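PDB 4FTD: uncharacterized protein from Bacteroides eggerthii, which is of unknown function but, with its six-bladed beta-propeller and immunoglobulin-like parts, may have a role in carbohydrate metabolism. Local coordinates for residues 205-217 / 231-245. Sequence-based numbering, arbitrary orientation.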
ATOM      1  N   SER A 205      13.197 -19.765   4.853  1.00 36.19           N
ATOM      2  CA  SER A 205      14.191 -20.369   4.015  1.00 36.58           C
ATOM      3  C   SER A 205      15.591 -20.141   4.594  1.00 34.55           C
ATOM      4  O   SER A 205      15.853 -19.072   5.167  1.00 37.00           O
ATOM      5  CB  SER A 205      14.094 -19.835   2.598  1.00 34.03           C
ATOM      6  OG  SER A 205      14.033 -18.391   2.539  1.00 37.85           O
ATOM      7  N   SER A 206      16.478 -21.114   4.385  1.00 34.78           N
ATOM      8  CA  SER A 206      17.857 -21.008   4.816  1.00 33.67           C
ATOM      9  C   SER A 206      18.642 -20.092   3.860  1.00 32.15           C
ATOM     10  O   SER A 206      18.090 -19.636   2.829  1.00 33.93           O
ATOM     11  CB  SER A 206      18.503 -22.409   4.889  1.00 37.49           C
ATOM     12  OG  SER A 206      18.777 -22.976   3.632  1.00 34.26           O
ATOM     13  N   LEU A 207      19.883 -19.830   4.220  1.00 36.94           N
ATOM     14  CA  LEU A 207      20.874 -19.179   3.381  1.00 32.80           C
ATOM     15  C   LEU A 207      21.858 -20.292   2.983  1.00 37.89           C
ATOM     16  O   LEU A 207      22.484 -20.907   3.854  1.00 40.90           O
ATOM     17  CB  LEU A 207      21.619 -18.009   4.056  1.00 35.25           C
ATOM     18  CG  LEU A 207      22.700 -17.444   3.086  1.00 42.78           C
ATOM     19  CD1 LEU A 207      22.031 -16.377   2.314  1.00 35.93           C
ATOM     20  CD2 LEU A 207      23.881 -16.867   3.825  1.00 47.76           C
ATOM     21  N   SER A 208      21.923 -20.575   1.668  1.00 35.38           N
ATOM     22  CA  SER A 208      22.835 -21.542   1.108  1.00 34.27           C
ATOM     23  C   SER A 208      24.076 -20.796   0.618  1.00 40.91           C
ATOM     24  O   SER A 208      24.000 -20.075  -0.380  1.00 40.16           O
ATOM     25  CB  SER A 208      22.185 -22.271  -0.109  1.00 41.70           C
ATOM     26  OG  SER A 208      23.120 -23.105  -0.800  1.00 38.99           O
ATOM     27  N   GLY A 209      25.217 -21.014   1.258  1.00 40.67           N
ATOM     28  CA  GLY A 209      26.468 -20.338   0.895  1.00 44.09           C
ATOM     29  C   GLY A 209      27.312 -20.959  -0.218  1.00 44.76           C
ATOM     30  O   GLY A 209      28.361 -20.444  -0.527  1.00 55.55           O
ATOM     31  N   GLY A 210      26.875 -22.060  -0.821  1.00 46.06           N
ATOM     32  CA  GLY A 210      27.631 -22.663  -1.929  1.00 45.76           C
ATOM     33  C   GLY A 210      26.798 -23.788  -2.466  1.00 53.95           C
ATOM     34  O   GLY A 210      25.732 -24.067  -1.930  1.00 50.73           O
ATOM     35  N   LYS A 211      27.324 -24.481  -3.462  1.00 50.98           N
ATOM     36  CA  LYS A 211      26.623 -25.560  -4.159  1.00 48.90           C
ATOM     37  C   LYS A 211      26.200 -26.701  -3.264  1.00 55.40           C
ATOM     38  O   LYS A 211      25.220 -27.391  -3.550  1.00 57.70           O
ATOM     39  CB  LYS A 211      27.515 -26.177  -5.277  1.00 55.40           C
ATOM     40  CG  LYS A 211      28.045 -25.200  -6.347  1.00 62.50           C
ATOM     41  CD  LYS A 211      26.931 -24.405  -7.021  1.00 65.62           C
ATOM     42  CE  LYS A 211      27.409 -23.770  -8.319  1.00 65.17           C
ATOM     43  NZ  LYS A 211      26.238 -23.340  -9.116  1.00 66.34           N
ATOM     44  N   VAL A 212      27.004 -26.936  -2.233  1.00 47.50           N
ATOM     45  CA  VAL A 212      26.844 -28.047  -1.325  1.00 52.80           C
ATOM     46  C   VAL A 212      26.047 -27.658  -0.052  1.00 45.30           C
ATOM     47  O   VAL A 212      25.529 -28.537   0.677  1.00 49.37           O
ATOM     48  CB  VAL A 212      28.269 -28.603  -1.017  1.00 62.33           C
ATOM     49  CG1 VAL A 212      29.170 -27.500  -0.431  1.00 73.73           C
ATOM     50  CG2 VAL A 212      28.164 -29.809  -0.132  1.00 58.11           C
ATOM     51  N   SER A 213      25.826 -26.357   0.168  1.00 42.68           N
ATOM     52  CA  SER A 213      25.106 -25.896   1.368  1.00 44.81           C
ATOM     53  C   SER A 213      23.572 -26.125   1.209  1.00 41.36           C
ATOM     54  O   SER A 213      22.996 -25.607   0.263  1.00 43.23           O
ATOM     55  CB  SER A 213      25.411 -24.419   1.547  1.00 43.55           C
ATOM     56  OG  SER A 213      24.769 -23.914   2.685  1.00 39.63           O
ATOM     57  N   PRO A 214      22.923 -26.849   2.148  1.00 46.74           N
ATOM     58  CA  PRO A 214      21.481 -27.078   2.013  1.00 42.63           C
ATOM     59  C   PRO A 214      20.663 -25.781   1.872  1.00 38.10           C
ATOM     60  O   PRO A 214      20.860 -24.821   2.621  1.00 40.50           O
ATOM     61  CB  PRO A 214      21.110 -27.810   3.296  1.00 48.31           C
ATOM     62  CG  PRO A 214      22.384 -28.485   3.742  1.00 52.63           C
ATOM     63  CD  PRO A 214      23.457 -27.499   3.370  1.00 45.76           C
ATOM     64  N   PHE A 215      19.813 -25.755   0.857  1.00 37.23           N
ATOM     65  CA  PHE A 215      18.892 -24.681   0.631  1.00 37.04           C
ATOM     66  C   PHE A 215      17.492 -25.172   0.957  1.00 39.18           C
ATOM     67  O   PHE A 215      16.852 -25.777   0.142  1.00 41.57           O
ATOM     68  CB  PHE A 215      19.054 -24.142  -0.792  1.00 33.92           C
ATOM     69  CG  PHE A 215      18.291 -22.859  -1.071  1.00 34.68           C
ATOM     70  CD1 PHE A 215      18.249 -21.808  -0.151  1.00 36.28           C
ATOM     71  CD2 PHE A 215      17.770 -22.630  -2.356  1.00 42.59           C
ATOM     72  CE1 PHE A 215      17.581 -20.626  -0.424  1.00 38.73           C
ATOM     73  CE2 PHE A 215      17.115 -21.431  -2.642  1.00 43.39           C
ATOM     74  CZ  PHE A 215      17.036 -20.428  -1.691  1.00 40.31           C
ATOM     75  N   LYS A 216      17.073 -24.911   2.192  1.00 38.06           N
ATOM     76  CA  LYS A 216      15.901 -25.525   2.770  1.00 39.13           C
ATOM     77  C   LYS A 216      14.802 -24.525   2.934  1.00 37.12           C
ATOM     78  O   LYS A 216      15.083 -23.332   3.123  1.00 34.86           O
ATOM     79  CB  LYS A 216      16.286 -26.180   4.099  1.00 37.86           C
ATOM     80  CG  LYS A 216      17.360 -27.255   3.935  1.00 41.43           C
ATOM     81  CD  LYS A 216      17.790 -27.878   5.245  1.00 38.89           C
ATOM     82  CE  LYS A 216      16.731 -28.819   5.744  1.00 41.48           C
ATOM     83  NZ  LYS A 216      17.119 -29.314   7.074  1.00 38.20           N
ATOM     84  N   ILE A 217      13.572 -25.003   2.775  1.00 36.38           N
ATOM     85  CA  ILE A 217      12.349 -24.235   2.976  1.00 36.05           C
ATOM     86  C   ILE A 217      11.506 -25.020   3.981  1.00 32.58           C
ATOM     87  O   ILE A 217      11.309 -26.246   3.848  1.00 39.41           O
ATOM     88  CB  ILE A 217      11.546 -24.013   1.695  1.00 36.26           C
ATOM     89  CG1 ILE A 217      12.461 -23.420   0.587  1.00 33.89           C
ATOM     90  CG2 ILE A 217      10.333 -23.138   1.928  1.00 32.87           C
ATOM     91  CD1 ILE A 217      11.797 -23.285  -0.769  1.00 36.38           C
ATOM     92  N   ALA A 231      11.280 -28.309   1.375  1.00 43.75           N
ATOM     93  CA  ALA A 231      12.306 -28.373   0.321  1.00 43.15           C
ATOM     94  C   ALA A 231      13.656 -28.474   0.935  1.00 40.32           C
ATOM     95  O   ALA A 231      13.918 -27.905   2.021  1.00 36.70           O
ATOM     96  CB  ALA A 231      12.261 -27.149  -0.576  1.00 40.00           C
ATOM     97  N   ASN A 232      14.519 -29.185   0.238  1.00 35.98           N
ATOM     98  CA  ASN A 232      15.924 -29.328   0.554  1.00 38.11           C
ATOM     99  C   ASN A 232      16.660 -29.391  -0.796  1.00 43.77           C
ATOM    100  O   ASN A 232      16.945 -30.447  -1.321  1.00 45.56           O
ATOM    101  CB  ASN A 232      16.145 -30.528   1.499  1.00 43.13           C
ATOM    102  CG  ASN A 232      17.539 -30.556   2.078  1.00 47.21           C
ATOM    103  OD1 ASN A 232      18.415 -29.902   1.573  1.00 40.65           O
ATOM    104  ND2 ASN A 232      17.747 -31.353   3.091  1.00 42.33           N
ATOM    105  N   ILE A 233      16.901 -28.209  -1.350  1.00 38.89           N
ATOM    106  CA  ILE A 233      17.338 -28.018  -2.722  1.00 47.17           C
ATOM    107  C   ILE A 233      18.844 -28.113  -2.770  1.00 44.78           C
ATOM    108  O   ILE A 233      19.572 -27.453  -1.996  1.00 45.26           O
ATOM    109  CB  ILE A 233      16.840 -26.660  -3.267  1.00 43.09           C
ATOM    110  CG1 ILE A 233      15.301 -26.628  -3.281  1.00 45.46           C
ATOM    111  CG2 ILE A 233      17.461 -26.346  -4.621  1.00 42.99           C
ATOM    112  CD1 ILE A 233      14.718 -25.236  -3.415  1.00 41.17           C
ATOM    113  N   ASN A 234      19.295 -29.043  -3.604  1.00 45.87           N
ATOM    114  CA  ASN A 234      20.704 -29.237  -3.905  1.00 47.59           C
ATOM    115  C   ASN A 234      21.010 -28.299  -5.060  1.00 46.25           C
ATOM    116  O   ASN A 234      20.723 -28.626  -6.203  1.00 45.24           O
ATOM    117  CB  ASN A 234      20.977 -30.674  -4.326  1.00 53.07           C
ATOM    118  CG  ASN A 234      22.449 -30.964  -4.471  1.00 63.22           C
ATOM    119  OD1 ASN A 234      23.260 -30.087  -4.779  1.00 58.64           O
ATOM    120  ND2 ASN A 234      22.811 -32.208  -4.217  1.00 68.70           N
ATOM    121  N   VAL A 235      21.629 -27.162  -4.759  1.00 43.49           N
ATOM    122  CA  VAL A 235      21.884 -26.127  -5.759  1.00 45.04           C
ATOM    123  C   VAL A 235      22.871 -26.639  -6.811  1.00 52.93           C
ATOM    124  O   VAL A 235      22.777 -26.270  -7.986  1.00 46.25           O
ATOM    125  CB  VAL A 235      22.340 -24.800  -5.093  1.00 43.75           C
ATOM    126  CG1 VAL A 235      22.759 -23.758  -6.153  1.00 44.90           C
ATOM    127  CG2 VAL A 235      21.184 -24.246  -4.254  1.00 39.68           C
ATOM    128  N   GLY A 236      23.777 -27.527  -6.377  1.00 46.57           N
ATOM    129  CA  GLY A 236      24.764 -28.145  -7.239  1.00 51.46           C
ATOM    130  C   GLY A 236      24.143 -28.985  -8.359  1.00 50.95           C
ATOM    131  O   GLY A 236      24.778 -29.204  -9.330  1.00 55.30           O
ATOM    132  N   ASN A 237      22.908 -29.460  -8.186  1.00 52.55           N
ATOM    133  CA  ASN A 237      22.194 -30.238  -9.203  1.00 53.64           C
ATOM    134  C   ASN A 237      21.315 -29.350 -10.098  1.00 55.05           C
ATOM    135  O   ASN A 237      20.502 -29.875 -10.820  1.00 60.35           O
ATOM    136  CB  ASN A 237      21.295 -31.290  -8.518  1.00 56.74           C
ATOM    137  CG  ASN A 237      22.074 -32.353  -7.735  1.00 68.74           C
ATOM    138  OD1 ASN A 237      23.267 -32.549  -7.938  1.00 61.67           O
ATOM    139  ND2 ASN A 237      21.373 -33.070  -6.856  1.00 65.96           N
ATOM    140  N   ILE A 238      21.430 -28.014 -10.015  1.00 48.20           N
ATOM    141  CA  ILE A 238      20.640 -27.110 -10.877  1.00 50.30           C
ATOM    142  C   ILE A 238      21.555 -26.529 -11.971  1.00 52.05           C
ATOM    143  O   ILE A 238      22.351 -25.652 -11.688  1.00 51.02           O
ATOM    144  CB  ILE A 238      19.949 -25.977 -10.094  1.00 54.54           C
ATOM    145  CG1 ILE A 238      19.039 -26.557  -8.986  1.00 50.60           C
ATOM    146  CG2 ILE A 238      19.135 -25.094 -11.048  1.00 45.26           C
ATOM    147  CD1 ILE A 238      18.522 -25.519  -8.006  1.00 46.17           C
ATOM    148  N   PRO A 239      21.444 -27.005 -13.228  1.00 53.32           N
ATOM    149  CA  PRO A 239      22.317 -26.388 -14.256  1.00 51.96           C
ATOM    150  C   PRO A 239      22.108 -24.866 -14.374  1.00 52.10           C
ATOM    151  O   PRO A 239      20.977 -24.418 -14.416  1.00 52.65           O
ATOM    152  CB  PRO A 239      21.871 -27.085 -15.562  1.00 57.74           C
ATOM    153  CG  PRO A 239      21.303 -28.390 -15.098  1.00 56.56           C
ATOM    154  CD  PRO A 239      20.589 -28.052 -13.808  1.00 55.60           C
ATOM    155  N   GLY A 240      23.193 -24.097 -14.391  1.00 57.24           N
ATOM    156  CA  GLY A 240      23.125 -22.628 -14.519  1.00 58.59           C
ATOM    157  C   GLY A 240      22.959 -21.855 -13.211  1.00 54.17           C
ATOM    158  O   GLY A 240      23.029 -20.622 -13.195  1.00 53.87           O
ATOM    159  N   ALA A 241      22.734 -22.538 -12.090  1.00 48.74           N
ATOM    160  CA  ALA A 241      22.538 -21.811 -10.841  1.00 46.27           C
ATOM    161  C   ALA A 241      23.855 -21.198 -10.411  1.00 50.59           C
ATOM    162  O   ALA A 241      24.898 -21.729 -10.724  1.00 50.11           O
ATOM    163  CB  ALA A 241      21.989 -22.718  -9.724  1.00 41.26           C
ATOM    164  N   GLY A 242      23.788 -20.097  -9.667  1.00 51.87           N
ATOM    165  CA  GLY A 242      24.962 -19.484  -9.070  1.00 53.90           C
ATOM    166  C   GLY A 242      25.358 -20.107  -7.742  1.00 44.66           C
ATOM    167  O   GLY A 242      24.885 -21.195  -7.334  1.00 52.45           O
ATOM    168  N   ASN A 243      26.211 -19.393  -7.034  1.00 46.86           N
ATOM    169  CA  ASN A 243      26.858 -19.909  -5.832  1.00 48.21           C
ATOM    170  C   ASN A 243      26.053 -19.861  -4.579  1.00 45.06           C
ATOM    171  O   ASN A 243      25.955 -20.864  -3.861  1.00 47.06           O
ATOM    172  CB  ASN A 243      28.198 -19.194  -5.594  1.00 45.31           C
ATOM    173  CG  ASN A 243      29.234 -19.623  -6.594  1.00 64.48           C
ATOM    174  OD1 ASN A 243      29.371 -20.813  -6.858  1.00 63.11           O
ATOM    175  ND2 ASN A 243      29.946 -18.665  -7.185  1.00 54.24           N
ATOM    176  N   ARG A 244      25.506 -18.686  -4.304  1.00 39.14           N
ATOM    177  CA  ARG A 244      24.858 -18.432  -3.025  1.00 38.05           C
ATOM    178  C   ARG A 244      23.415 -17.958  -3.191  1.00 35.33           C
ATOM    179  O   ARG A 244      23.185 -16.984  -3.909  1.00 41.43           O
ATOM    180  CB  ARG A 244      25.713 -17.437  -2.253  1.00 41.71           C
ATOM    181  CG  ARG A 244      25.013 -16.791  -1.062  1.00 40.33           C
ATOM    182  CD  ARG A 244      26.040 -16.049  -0.202  1.00 41.83           C
ATOM    183  NE  ARG A 244      25.391 -15.059   0.647  1.00 38.12           N
ATOM    184  CZ  ARG A 244      25.876 -14.621   1.818  1.00 41.07           C
ATOM    185  NH1 ARG A 244      27.045 -15.047   2.289  1.00 41.43           N
ATOM    186  NH2 ARG A 244      25.225 -13.711   2.486  1.00 40.84           N
ATOM    187  N   HIS A 245      22.458 -18.626  -2.513  1.00 36.31           N
ATOM    188  CA  HIS A 245      21.007 -18.286  -2.566  1.00 36.22           C
ATOM    189  C   HIS A 245      20.412 -18.146  -1.201  1.00 38.80           C
ATOM    190  O   HIS A 245      20.879 -18.773  -0.256  1.00 35.43           O
ATOM    191  CB  HIS A 245      20.266 -19.375  -3.295  1.00 38.74           C
ATOM    192  CG  HIS A 245      20.746 -19.548  -4.692  1.00 38.13           C
ATOM    193  ND1 HIS A 245      21.806 -20.380  -5.015  1.00 36.97           N
ATOM    194  CD2 HIS A 245      20.330 -18.971  -5.848  1.00 38.72           C
ATOM    195  CE1 HIS A 245      21.995 -20.317  -6.322  1.00 41.74           C
ATOM    196  NE2 HIS A 245      21.126 -19.463  -6.847  1.00 40.27           N
TER
HETATM  197  O   HOH W   1      23.458 -21.804  -3.214  1.00 39.60           O
HETATM  198  O   HOH W   2      22.830 -27.086  -2.107  1.00 44.33           O
HETATM  199  O   HOH W   3      24.708 -25.621  -9.945  1.00 56.70           O
HETATM  200  O   HOH W   4      28.206 -21.166  -9.995  1.00 71.16           O
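F215 and H245 show how one aromatic ring can tie a beta hairpin to the chain that leaves it. CB of H245 sits over one face of the F215 ring, 3.9 Å from its centroid, while the imidazole itself lies oblique to the phenyl. F215 runs alongside I233, its CG set anti to the backbone N (chi1 -171°), and I233 CD1 comes within 4.2 Å of F215 CD2; CB of F215 also meets V235 CG2. Cutting F215 back to an alanine would remove the ring and is likely to leave H245 CB and I233 CD1 facing a gap between hairpin and returning loop. In the backbone of the same pair, I233 N donates to F215 O at 2.9 Å in a nearly straight antiparallel bond. S208 and H245 form a single antiparallel bridge, S208 N to H245 O being 2.8 Å, and next to it L207 CD2 lies 3.6 Å from R244 CZ, over the centre of the guanidinium, which pairs with D247. Farther along, K211 bends at chi2 (-55°) and brings NZ 2.6 Å from A241 O. A water joins S208 OG, N243 O and H245 ND1, and E270 takes the other imidazole nitrogen, fixing the ring's rotation. The hairpin of strands 215-220 and 228-233 is the outer half of one four-stranded propeller blade; 234-245 leads on toward the next, where F263 meets F215 edge-to-face and strands 270-277 and 281-291 receive H245 and I233.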